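Local coordinates for protein quinoline 2-oxidoreductase large subunit (Pseudomonas putida, PDB 1T3Q) that binds the molybdenum and its pterin cytosine dinucleotide as the large subunit of a molybdenum hydroxylase, and probably oxidises quinoline at ring carbon 2, at residues I552-I557 with L733-I738; E5-K10 with I557-S562; T482-A487 with T627-P632; L9-I14 with C666-N671. All blocks are in the same frame, centred on the assembly; numbering follows the deposited sequence.

Interaction 1: I552-I557 with L733-I738; sequences IGAGSI and LVPGGI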
# COMPACT_ATOMS: atom_id res chain seq x y z
N ILE B 552 -15.17 11.98 -21.66
CA ILE B 552 -14.57 10.66 -21.77
C ILE B 552 -15.06 9.74 -20.65
O ILE B 552 -15.32 8.56 -20.87
CB ILE B 552 -13.03 10.74 -21.71
CG1 ILE B 552 -12.51 11.54 -22.91
CG2 ILE B 552 -12.43 9.35 -21.71
CD1 ILE B 552 -12.83 10.91 -24.26
N GLY B 553 -15.19 10.30 -19.46
CA GLY B 553 -15.68 9.53 -18.33
C GLY B 553 -17.11 9.10 -18.58
O GLY B 553 -17.46 7.93 -18.42
N ALA B 554 -17.96 10.05 -18.98
CA ALA B 554 -19.36 9.75 -19.25
C ALA B 554 -19.45 8.66 -20.31
O ALA B 554 -20.16 7.66 -20.14
CB ALA B 554 -20.10 11.00 -19.73
N GLY B 555 -18.71 8.83 -21.40
CA GLY B 555 -18.74 7.86 -22.48
C GLY B 555 -18.23 6.47 -22.13
O GLY B 555 -18.91 5.48 -22.42
N SER B 556 -17.06 6.38 -21.50
CA SER B 556 -16.49 5.08 -21.13
C SER B 556 -17.27 4.40 -20.02
O SER B 556 -17.60 3.22 -20.11
CB SER B 556 -15.02 5.21 -20.72
OG SER B 556 -14.84 6.06 -19.60
N ILE B 557 -17.56 5.14 -18.95
CA ILE B 557 -18.33 4.55 -17.87
C ILE B 557 -19.70 4.18 -18.43
O ILE B 557 -20.27 3.15 -18.08
CB ILE B 557 -18.45 5.53 -16.69
CG1 ILE B 557 -17.08 5.71 -16.03
CG2 ILE B 557 -19.46 5.01 -15.67
CD1 ILE B 557 -17.04 6.80 -14.97
N LEU B 733 -23.47 13.39 -28.83
CA LEU B 733 -22.36 12.44 -28.93
C LEU B 733 -21.81 11.96 -27.59
O LEU B 733 -20.87 11.16 -27.56
CB LEU B 733 -21.22 13.09 -29.72
CG LEU B 733 -21.65 13.84 -30.98
CD1 LEU B 733 -20.42 14.39 -31.67
CD2 LEU B 733 -22.42 12.90 -31.91
N VAL B 734 -22.39 12.43 -26.50
CA VAL B 734 -21.92 12.06 -25.17
C VAL B 734 -23.12 11.71 -24.30
O VAL B 734 -24.15 12.38 -24.35
CB VAL B 734 -21.16 13.24 -24.52
CG1 VAL B 734 -20.53 12.82 -23.21
CG2 VAL B 734 -20.10 13.77 -25.50
N PRO B 735 -23.03 10.63 -23.50
CA PRO B 735 -24.19 10.30 -22.66
C PRO B 735 -24.59 11.47 -21.77
O PRO B 735 -23.74 12.20 -21.26
CB PRO B 735 -23.74 9.06 -21.88
CG PRO B 735 -22.25 8.95 -22.12
CD PRO B 735 -22.04 9.54 -23.48
N GLY B 736 -25.89 11.65 -21.60
CA GLY B 736 -26.38 12.73 -20.77
C GLY B 736 -26.25 14.11 -21.40
O GLY B 736 -26.66 15.10 -20.80
N GLY B 737 -25.67 14.18 -22.60
CA GLY B 737 -25.50 15.45 -23.28
C GLY B 737 -24.34 16.28 -22.75
O GLY B 737 -24.19 17.46 -23.08
N ILE B 738 -23.51 15.64 -21.93
CA ILE B 738 -22.35 16.27 -21.31
C ILE B 738 -21.25 16.77 -22.26
O ILE B 738 -20.86 16.08 -23.19
CB ILE B 738 -21.69 15.28 -20.32
CG1 ILE B 738 -22.65 15.00 -19.15
CG2 ILE B 738 -20.34 15.81 -19.83
CD1 ILE B 738 -22.33 13.74 -18.37
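A554 presents its methyl to three apolar groups of the loop: P735 and I738 both start out toward the helix from their own backbones, while V734 reaches across with one branch. CD1 of I738 lies 3.8 Å from A554 CB, CG of P735 comes as near, and V734 adds its CG1 at 4.0 Å from the same CB. In V734 that branch stands anti to the backbone N (chi1 -173°), which puts CG1 on the helix side. The proline does more than meet the methyl. Its CG also presses on the helix backbone, 3.2 Å from A554 O, while its CD lies against G555 CA at 3.8 Å. On the far side of the same helix turn, S556 folds its hydroxyl back on the helix: OG donates to I552 O at 2.8 Å. S556 N gives the regular helical bond to the same oxygen, and the two donors reach it from opposite faces of the carbonyl plane. That hydroxyl is turned into its own helix and takes no part in the meeting with the loop. The loop has its own stiffening: G737 N bonds V734 O at 2.9 Å, closing a tight turn with P735 and G736 at its corners. The positive phi of G736 (74°) suits glycine. P735 followed by G736 gives the backbone angles of a type II beta turn, here packed on the first turns of helix 549-576 and leading directly into I738, a residue of the pterin cytosine dinucleotide pocket.

Interaction 2: E5-K10 with I557-S562; sequences EVVALK and IGRAAS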
# COMPACT_ATOMS: atom_id res chain seq x y z
N GLU B 5 -20.18 4.58 -29.38
CA GLU B 5 -21.46 4.39 -28.72
C GLU B 5 -21.81 5.42 -27.66
O GLU B 5 -20.99 5.75 -26.79
CB GLU B 5 -21.53 2.99 -28.08
CG GLU B 5 -22.91 2.65 -27.55
CD GLU B 5 -22.95 1.38 -26.71
OE1 GLU B 5 -24.06 0.88 -26.46
OE2 GLU B 5 -21.87 0.90 -26.29
N VAL B 6 -23.04 5.92 -27.73
CA VAL B 6 -23.54 6.90 -26.77
C VAL B 6 -24.68 6.21 -26.03
O VAL B 6 -25.79 6.11 -26.54
CB VAL B 6 -24.11 8.15 -27.48
CG1 VAL B 6 -24.60 9.17 -26.45
CG2 VAL B 6 -23.04 8.76 -28.37
N VAL B 7 -24.40 5.72 -24.83
CA VAL B 7 -25.41 5.02 -24.06
C VAL B 7 -26.51 5.96 -23.59
O VAL B 7 -26.27 7.15 -23.39
CB VAL B 7 -24.80 4.30 -22.84
CG1 VAL B 7 -23.71 3.34 -23.30
CG2 VAL B 7 -24.23 5.32 -21.87
N ALA B 8 -27.70 5.42 -23.42
CA ALA B 8 -28.84 6.21 -22.98
C ALA B 8 -28.95 6.17 -21.47
O ALA B 8 -28.66 5.15 -20.85
CB ALA B 8 -30.12 5.67 -23.61
N LEU B 9 -29.37 7.28 -20.87
CA LEU B 9 -29.52 7.36 -19.43
C LEU B 9 -30.56 8.39 -19.05
O LEU B 9 -30.82 9.34 -19.79
CB LEU B 9 -28.18 7.71 -18.77
CG LEU B 9 -27.51 9.05 -19.09
CD1 LEU B 9 -28.16 10.18 -18.30
CD2 LEU B 9 -26.02 8.99 -18.74
N LYS B 10 -31.18 8.20 -17.89
CA LYS B 10 -32.15 9.16 -17.40
C LYS B 10 -31.43 9.96 -16.32
O LYS B 10 -30.93 9.39 -15.35
CB LYS B 10 -33.38 8.46 -16.80
CG LYS B 10 -34.41 9.45 -16.28
CD LYS B 10 -35.68 8.78 -15.80
CE LYS B 10 -36.70 9.83 -15.39
NZ LYS B 10 -37.98 9.22 -14.93
N ILE B 557 -17.56 5.14 -18.95
CA ILE B 557 -18.33 4.55 -17.87
C ILE B 557 -19.70 4.18 -18.43
O ILE B 557 -20.27 3.15 -18.08
CB ILE B 557 -18.45 5.53 -16.69
CG1 ILE B 557 -17.08 5.71 -16.03
CG2 ILE B 557 -19.46 5.01 -15.67
CD1 ILE B 557 -17.04 6.80 -14.97
N GLY B 558 -20.21 5.02 -19.32
CA GLY B 558 -21.50 4.76 -19.93
C GLY B 558 -21.51 3.42 -20.63
O GLY B 558 -22.36 2.57 -20.36
N ARG B 559 -20.55 3.22 -21.53
CA ARG B 559 -20.44 1.96 -22.27
C ARG B 559 -20.28 0.74 -21.36
O ARG B 559 -20.98 -0.26 -21.53
CB ARG B 559 -19.24 2.00 -23.22
CG ARG B 559 -19.41 2.83 -24.48
CD ARG B 559 -18.47 2.30 -25.57
NE ARG B 559 -18.82 0.92 -25.92
CZ ARG B 559 -17.97 0.00 -26.38
NH1 ARG B 559 -18.42 -1.22 -26.66
NH2 ARG B 559 -16.69 0.29 -26.56
N ALA B 560 -19.35 0.81 -20.41
CA ALA B 560 -19.11 -0.30 -19.51
C ALA B 560 -20.34 -0.60 -18.66
O ALA B 560 -20.72 -1.76 -18.50
CB ALA B 560 -17.91 -0.01 -18.62
N ALA B 561 -20.96 0.44 -18.13
CA ALA B 561 -22.14 0.27 -17.30
C ALA B 561 -23.30 -0.30 -18.12
O ALA B 561 -24.10 -1.09 -17.61
CB ALA B 561 -22.55 1.61 -16.68
N SER B 562 -23.37 0.09 -19.38
CA SER B 562 -24.43 -0.39 -20.26
C SER B 562 -24.35 -1.90 -20.46
O SER B 562 -25.37 -2.59 -20.46
CB SER B 562 -24.36 0.31 -21.62
OG SER B 562 -25.34 -0.20 -22.51
O HOH W 1 -21.87 -0.92 -24.22
O HOH W 2 -26.10 0.79 -24.82
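V7 sits down on the backbone of G558, and this is where the two segments are packed hardest. Its CG2 is 3.4 Å from G558 CA, tighter than usual for two carbons. A side-chain carbon on G558 would collide with that methyl, which makes the glycine easy to understand. CG1, anti to the carbonyl carbon of V7 (chi1 -57°), spans one helical turn: it lies 3.3 Å from G558 O and 3.5 Å from S562 CB. G558 O is meanwhile engaged with S562 N in the helix. The E5 side is looser and wet. The extended E5 chain crosses that of R559 obliquely, and R559 NE donates to E5 OE2 at 3.1 Å in a salt bridge bent to 149° at the hydrogen. The carboxylate and guanidinium planes are 53° apart, so the groups join through one pair of atoms and do not lie flat together. Two waters add bridges: one links E5 OE2 with R559 O, and another joins E5 OE1 to S562 OG, 2.6 Å from each. R559 also serves T629 O through NH2 and D621 of the second subunit through NH1. An alanine in place of R559 would probably leave the E5 carboxylate and D621 of the second subunit without their positive mate and T629 O without its NH2 donor. What results is an N-terminal arm running in extended form over helix 549-576, seated where a glycine lets the backbone come close and tied at one end by a charge network that reaches the subunit interface.

Interaction 3: T482-A487 with T627-P632; sequences TTHDSA and TATYDP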
# COMPACT_ATOMS: atom_id res chain seq x y z
N THR B 482 -4.45 8.68 -32.12
CA THR B 482 -5.60 7.85 -31.77
C THR B 482 -5.60 7.74 -30.25
O THR B 482 -4.58 7.43 -29.64
CB THR B 482 -5.49 6.43 -32.37
OG1 THR B 482 -5.73 6.49 -33.78
CG2 THR B 482 -6.50 5.49 -31.73
N THR B 483 -6.74 7.99 -29.62
CA THR B 483 -6.81 7.89 -28.17
C THR B 483 -7.46 6.58 -27.77
O THR B 483 -8.06 5.90 -28.59
CB THR B 483 -7.63 9.05 -27.56
OG1 THR B 483 -8.92 9.10 -28.17
CG2 THR B 483 -6.90 10.37 -27.76
N HIS B 484 -7.31 6.22 -26.50
CA HIS B 484 -7.89 5.00 -25.96
C HIS B 484 -8.21 5.31 -24.51
O HIS B 484 -7.33 5.72 -23.75
CB HIS B 484 -6.88 3.84 -26.07
CG HIS B 484 -7.47 2.49 -25.80
ND1 HIS B 484 -7.75 2.04 -24.53
CD2 HIS B 484 -7.83 1.49 -26.64
CE1 HIS B 484 -8.25 0.82 -24.60
NE2 HIS B 484 -8.31 0.46 -25.87
N ASP B 485 -9.47 5.13 -24.13
CA ASP B 485 -9.91 5.41 -22.77
C ASP B 485 -10.98 4.45 -22.31
O ASP B 485 -12.16 4.59 -22.66
CB ASP B 485 -10.43 6.85 -22.68
CG ASP B 485 -9.39 7.87 -23.07
OD1 ASP B 485 -9.30 8.20 -24.28
OD2 ASP B 485 -8.65 8.33 -22.18
N SER B 486 -10.58 3.46 -21.52
CA SER B 486 -11.53 2.46 -21.06
C SER B 486 -11.92 2.68 -19.60
O SER B 486 -11.22 3.35 -18.85
CB SER B 486 -10.94 1.06 -21.22
OG SER B 486 -9.88 0.82 -20.31
N ALA B 487 -13.05 2.11 -19.23
CA ALA B 487 -13.55 2.19 -17.87
C ALA B 487 -14.10 0.81 -17.56
O ALA B 487 -14.50 0.09 -18.47
CB ALA B 487 -14.66 3.23 -17.75
N THR B 627 -15.72 -3.93 -19.27
CA THR B 627 -14.82 -2.84 -19.61
C THR B 627 -15.08 -2.40 -21.05
O THR B 627 -15.39 -3.22 -21.92
CB THR B 627 -13.35 -3.31 -19.48
OG1 THR B 627 -13.12 -3.74 -18.13
CG2 THR B 627 -12.38 -2.18 -19.82
N ALA B 628 -14.96 -1.10 -21.30
CA ALA B 628 -15.18 -0.57 -22.63
C ALA B 628 -14.47 0.75 -22.83
O ALA B 628 -14.42 1.59 -21.93
CB ALA B 628 -16.68 -0.38 -22.88
N THR B 629 -13.90 0.94 -24.01
CA THR B 629 -13.24 2.19 -24.31
C THR B 629 -14.25 3.08 -25.02
O THR B 629 -15.20 2.58 -25.64
CB THR B 629 -12.01 2.00 -25.22
OG1 THR B 629 -11.38 3.27 -25.42
CG2 THR B 629 -12.44 1.43 -26.57
N TYR B 630 -14.05 4.39 -24.94
CA TYR B 630 -14.93 5.34 -25.60
C TYR B 630 -14.13 6.46 -26.23
O TYR B 630 -13.11 6.89 -25.70
CB TYR B 630 -15.95 5.90 -24.59
CG TYR B 630 -16.65 7.17 -25.05
CD1 TYR B 630 -16.13 8.42 -24.73
CD2 TYR B 630 -17.85 7.11 -25.77
CE1 TYR B 630 -16.79 9.59 -25.10
CE2 TYR B 630 -18.51 8.28 -26.15
CZ TYR B 630 -17.97 9.52 -25.81
OH TYR B 630 -18.63 10.67 -26.14
N ASP B 631 -14.62 6.92 -27.38
CA ASP B 631 -13.97 7.99 -28.13
C ASP B 631 -15.10 8.66 -28.92
O ASP B 631 -15.77 8.01 -29.71
CB ASP B 631 -12.93 7.35 -29.07
CG ASP B 631 -12.02 8.37 -29.73
OD1 ASP B 631 -11.91 9.50 -29.23
OD2 ASP B 631 -11.39 8.01 -30.75
N PRO B 632 -15.35 9.95 -28.68
CA PRO B 632 -16.43 10.61 -29.42
C PRO B 632 -16.28 10.49 -30.94
O PRO B 632 -15.17 10.46 -31.46
CB PRO B 632 -16.38 12.06 -28.93
CG PRO B 632 -15.00 12.19 -28.33
CD PRO B 632 -14.76 10.87 -27.69
O HOH W 3 -10.58 7.40 -26.47
O HOH W 4 -11.00 4.74 -27.62
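The hydroxyl of T629 is gripped by D485 N, which donates to OG1 at 3.0 Å, and by a water 2.7 Å from T629 OG1. It sits where an antiparallel strand pairing, 486-491 with 625-629, gives way to loop. Within the strands the pattern is regular: A487 and A628 form a hydrogen-bonded pair, each N bonded to the other's O, and S486 faces T629 as the non-hydrogen-bonded pair. One step further Y630 N still reaches D485 O at 3.0 Å, but D485 N has turned to the threonine side chain. OG1 of T629 is set anti to its own backbone N (chi1 -177°), and so stands within reach of the N-H of D485. The same side chain lies across the H484 ring at about a right angle: OG1 is over the ring centre, and CB makes a CH-pi contact over the face, 4.1 Å from the centroid and 17° off the normal. The H484 ring also meets that of Y610 of the second subunit, while T629 N bonds T623 of that subunit. On the S486 and T629 side, T627 CG2 packs on S486 CB at 3.8 Å. At the loop end, D485 sends OD2 to R548 in a salt bridge, and D631 OD2 is held by T471 and K3. A water bridges the two segments where they diverge: it accepts from T483 OG1, donates to D485 OD1 at 2.7 Å, and gives its other hydrogen to Y630 O at 2.7 Å.

Interaction 4: L9-I14 with C666-N671; sequences LKKKSI and CGTMIN. With MCN (pterin cytosine dinucleotide), chain N.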
# COMPACT_ATOMS: atom_id res chain seq x y z
N LEU B 9 -29.37 7.28 -20.87
CA LEU B 9 -29.52 7.36 -19.43
C LEU B 9 -30.56 8.39 -19.05
O LEU B 9 -30.82 9.34 -19.79
CB LEU B 9 -28.18 7.71 -18.77
CG LEU B 9 -27.51 9.05 -19.09
CD1 LEU B 9 -28.16 10.18 -18.30
CD2 LEU B 9 -26.02 8.99 -18.74
N LYS B 10 -31.18 8.20 -17.89
CA LYS B 10 -32.15 9.16 -17.40
C LYS B 10 -31.43 9.96 -16.32
O LYS B 10 -30.93 9.39 -15.35
CB LYS B 10 -33.38 8.46 -16.80
CG LYS B 10 -34.41 9.45 -16.28
CD LYS B 10 -35.68 8.78 -15.80
CE LYS B 10 -36.70 9.83 -15.39
NZ LYS B 10 -37.98 9.22 -14.93
N LYS B 11 -31.38 11.27 -16.49
CA LYS B 11 -30.70 12.12 -15.52
C LYS B 11 -31.47 12.19 -14.20
O LYS B 11 -32.68 12.38 -14.18
CB LYS B 11 -30.52 13.53 -16.09
CG LYS B 11 -29.63 13.58 -17.31
CD LYS B 11 -29.46 15.00 -17.83
CE LYS B 11 -30.76 15.55 -18.40
NZ LYS B 11 -30.57 16.91 -18.98
N LYS B 12 -30.74 12.01 -13.10
CA LYS B 12 -31.31 12.08 -11.76
C LYS B 12 -30.26 12.75 -10.89
O LYS B 12 -30.48 13.86 -10.40
CB LYS B 12 -31.63 10.68 -11.23
N SER B 13 -29.12 12.09 -10.71
CA SER B 13 -28.03 12.66 -9.93
C SER B 13 -27.35 13.72 -10.79
O SER B 13 -27.02 14.81 -10.32
CB SER B 13 -27.02 11.57 -9.54
OG SER B 13 -25.97 12.11 -8.75
N ILE B 14 -27.14 13.40 -12.06
CA ILE B 14 -26.54 14.33 -13.00
C ILE B 14 -27.39 15.60 -13.04
O ILE B 14 -28.62 15.53 -13.21
CB ILE B 14 -26.47 13.73 -14.43
CG1 ILE B 14 -25.48 12.57 -14.46
CG2 ILE B 14 -26.08 14.81 -15.43
CD1 ILE B 14 -25.45 11.81 -15.78
N CYS B 666 -21.66 24.20 -21.31
CA CYS B 666 -20.90 22.96 -21.40
C CYS B 666 -21.91 21.83 -21.54
O CYS B 666 -21.74 20.74 -20.98
CB CYS B 666 -20.03 22.75 -20.16
SG CYS B 666 -20.93 22.77 -18.57
N GLY B 667 -22.98 22.10 -22.28
CA GLY B 667 -24.01 21.10 -22.45
C GLY B 667 -24.60 20.81 -21.08
O GLY B 667 -24.75 21.73 -20.27
N THR B 668 -24.91 19.55 -20.82
CA THR B 668 -25.48 19.16 -19.54
C THR B 668 -24.42 19.21 -18.44
O THR B 668 -23.40 18.54 -18.53
CB THR B 668 -26.04 17.72 -19.61
OG1 THR B 668 -27.11 17.68 -20.56
CG2 THR B 668 -26.55 17.27 -18.25
N MET B 669 -24.68 20.00 -17.40
CA MET B 669 -23.75 20.08 -16.27
C MET B 669 -23.99 18.89 -15.35
O MET B 669 -25.13 18.61 -14.98
CB MET B 669 -23.97 21.36 -15.46
CG MET B 669 -23.64 22.65 -16.17
SD MET B 669 -23.83 24.05 -15.04
CE MET B 669 -25.60 24.29 -15.10
N ILE B 670 -22.92 18.20 -14.97
CA ILE B 670 -23.05 17.06 -14.06
C ILE B 670 -23.27 17.59 -12.65
O ILE B 670 -24.16 17.15 -11.93
CB ILE B 670 -21.77 16.20 -14.05
CG1 ILE B 670 -21.47 15.68 -15.46
CG2 ILE B 670 -21.93 15.03 -13.07
CD1 ILE B 670 -20.10 15.02 -15.56
N ASN B 671 -22.44 18.57 -12.28
CA ASN B 671 -22.48 19.16 -10.95
C ASN B 671 -22.26 20.67 -11.10
O ASN B 671 -21.12 21.13 -11.19
CB ASN B 671 -21.37 18.53 -10.10
CG ASN B 671 -21.50 18.86 -8.63
OD1 ASN B 671 -21.49 20.02 -8.25
ND2 ASN B 671 -21.60 17.82 -7.79
N1 MCN N . -17.94 19.04 -15.12
C2 MCN N . -19.34 18.86 -14.84
N3 MCN N . -20.13 18.93 -15.97
C4 MCN N . -19.71 19.16 -17.27
C5 MCN N . -18.27 19.36 -17.50
C6 MCN N . -17.40 19.29 -16.43
O2 MCN N . -19.73 18.69 -13.71
N4 MCN N . -20.56 19.20 -18.28
C1' MCN N . -17.00 18.93 -13.86
C2D MCN N . -16.34 17.48 -13.75
O2' MCN N . -16.18 17.11 -12.33
C3' MCN N . -15.05 17.63 -14.52
C4D MCN N . -14.57 19.03 -14.21
O4D MCN N . -15.84 19.80 -13.91
O3' MCN N . -14.08 16.61 -14.07
C5' MCN N . -13.63 19.67 -15.27
O5' MCN N . -14.29 19.52 -16.50
PA MCN N . -13.68 18.83 -17.78
O1A MCN N . -14.44 17.55 -17.95
O2A MCN N . -13.70 19.91 -18.84
O3A MCN N . -12.08 18.52 -17.68
PB MCN N . -11.27 17.40 -16.88
O1B MCN N . -10.56 16.57 -17.90
O2B MCN N . -12.15 16.68 -15.89
O3B MCN N . -10.22 18.24 -16.01
C10 MCN N . -9.02 18.71 -16.59
C9' MCN N . -9.21 20.17 -16.79
C8' MCN N . -7.85 20.67 -17.34
S8' MCN N . -7.38 19.99 -18.92
C7' MCN N . -7.05 21.57 -16.76
S7' MCN N . -5.47 22.11 -17.41
C6' MCN N . -7.47 22.13 -15.37
C7 MCN N . -8.97 22.09 -15.20
O9' MCN N . -9.47 20.79 -15.44
N5' MCN N . -6.62 21.39 -14.35
C4A MCN N . -7.22 21.57 -13.05
N8' MCN N . -9.35 22.49 -13.81
C4B MCN N . -8.48 22.13 -12.74
N1' MCN N . -9.03 22.28 -11.45
C2' MCN N . -8.24 21.85 -10.44
N2' MCN N . -8.71 21.99 -9.18
N3' MCN N . -7.01 21.26 -10.64
C4' MCN N . -6.39 21.05 -11.93
O4' MCN N . -5.30 20.53 -12.02
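Loop 666-671 forms a hydrogen-bonding wall for the cytosine of the pterin cytosine dinucleotide, and the N-terminal arm backs it where K11 and I14 meet T668. T668 CG2 takes the contact from both: K11 and T668 meet tip to tip, K11 CD 3.7 Å from T668 CG2, and I14 CG2 comes across at about a right angle, 3.8 Å away. The hydroxyl of T668 goes to G736 O. On the other side the loop backbone reads the pairing edge of the base. MCN N4 donates to T668 O at 2.9 Å, I670 N meets MCN N3 almost straight (178°), and N671 N bonds MCN O2 at 3.1 Å. The I670 side chain packs against the base as well, its CG1 3.6 Å from MCN N3. An alanine in place of I670 would probably open a gap between the cytosine and I738, while the backbone bonds to the base could remain. The loop follows strand 655-665, and N671 OD1 caps helix 672-692 at I674 N. Helix 510-522 lies alongside, touching I670 through T513 and I517 and holding the arm through D520, which accepts from the backbone N of K12, S13 and I14.

Helix 549-576 ties much of this together: interaction 1 uses its early turns, interaction 2 the following ones, and I557 belongs to both. Interaction 3 joins them through Y630, whose hydroxyl bonds L733 O, and T629 O, which takes R559 NH2. Interactions 1 and 4 touch at the cofactor side, where I738 meets I670 and T668 bonds the turn. Chemistry follows place: interaction 1 is buried, its side chains meeting by apolar contact; interaction 3 is buried too, yet held by strand hydrogen bonds and bridging waters, with the second subunit alongside. The N-terminal arm supplies the others: a wet salt bridge in interaction 2, exposed K11 in interaction 4, whose inner side bonds the cytosine through backbone atoms.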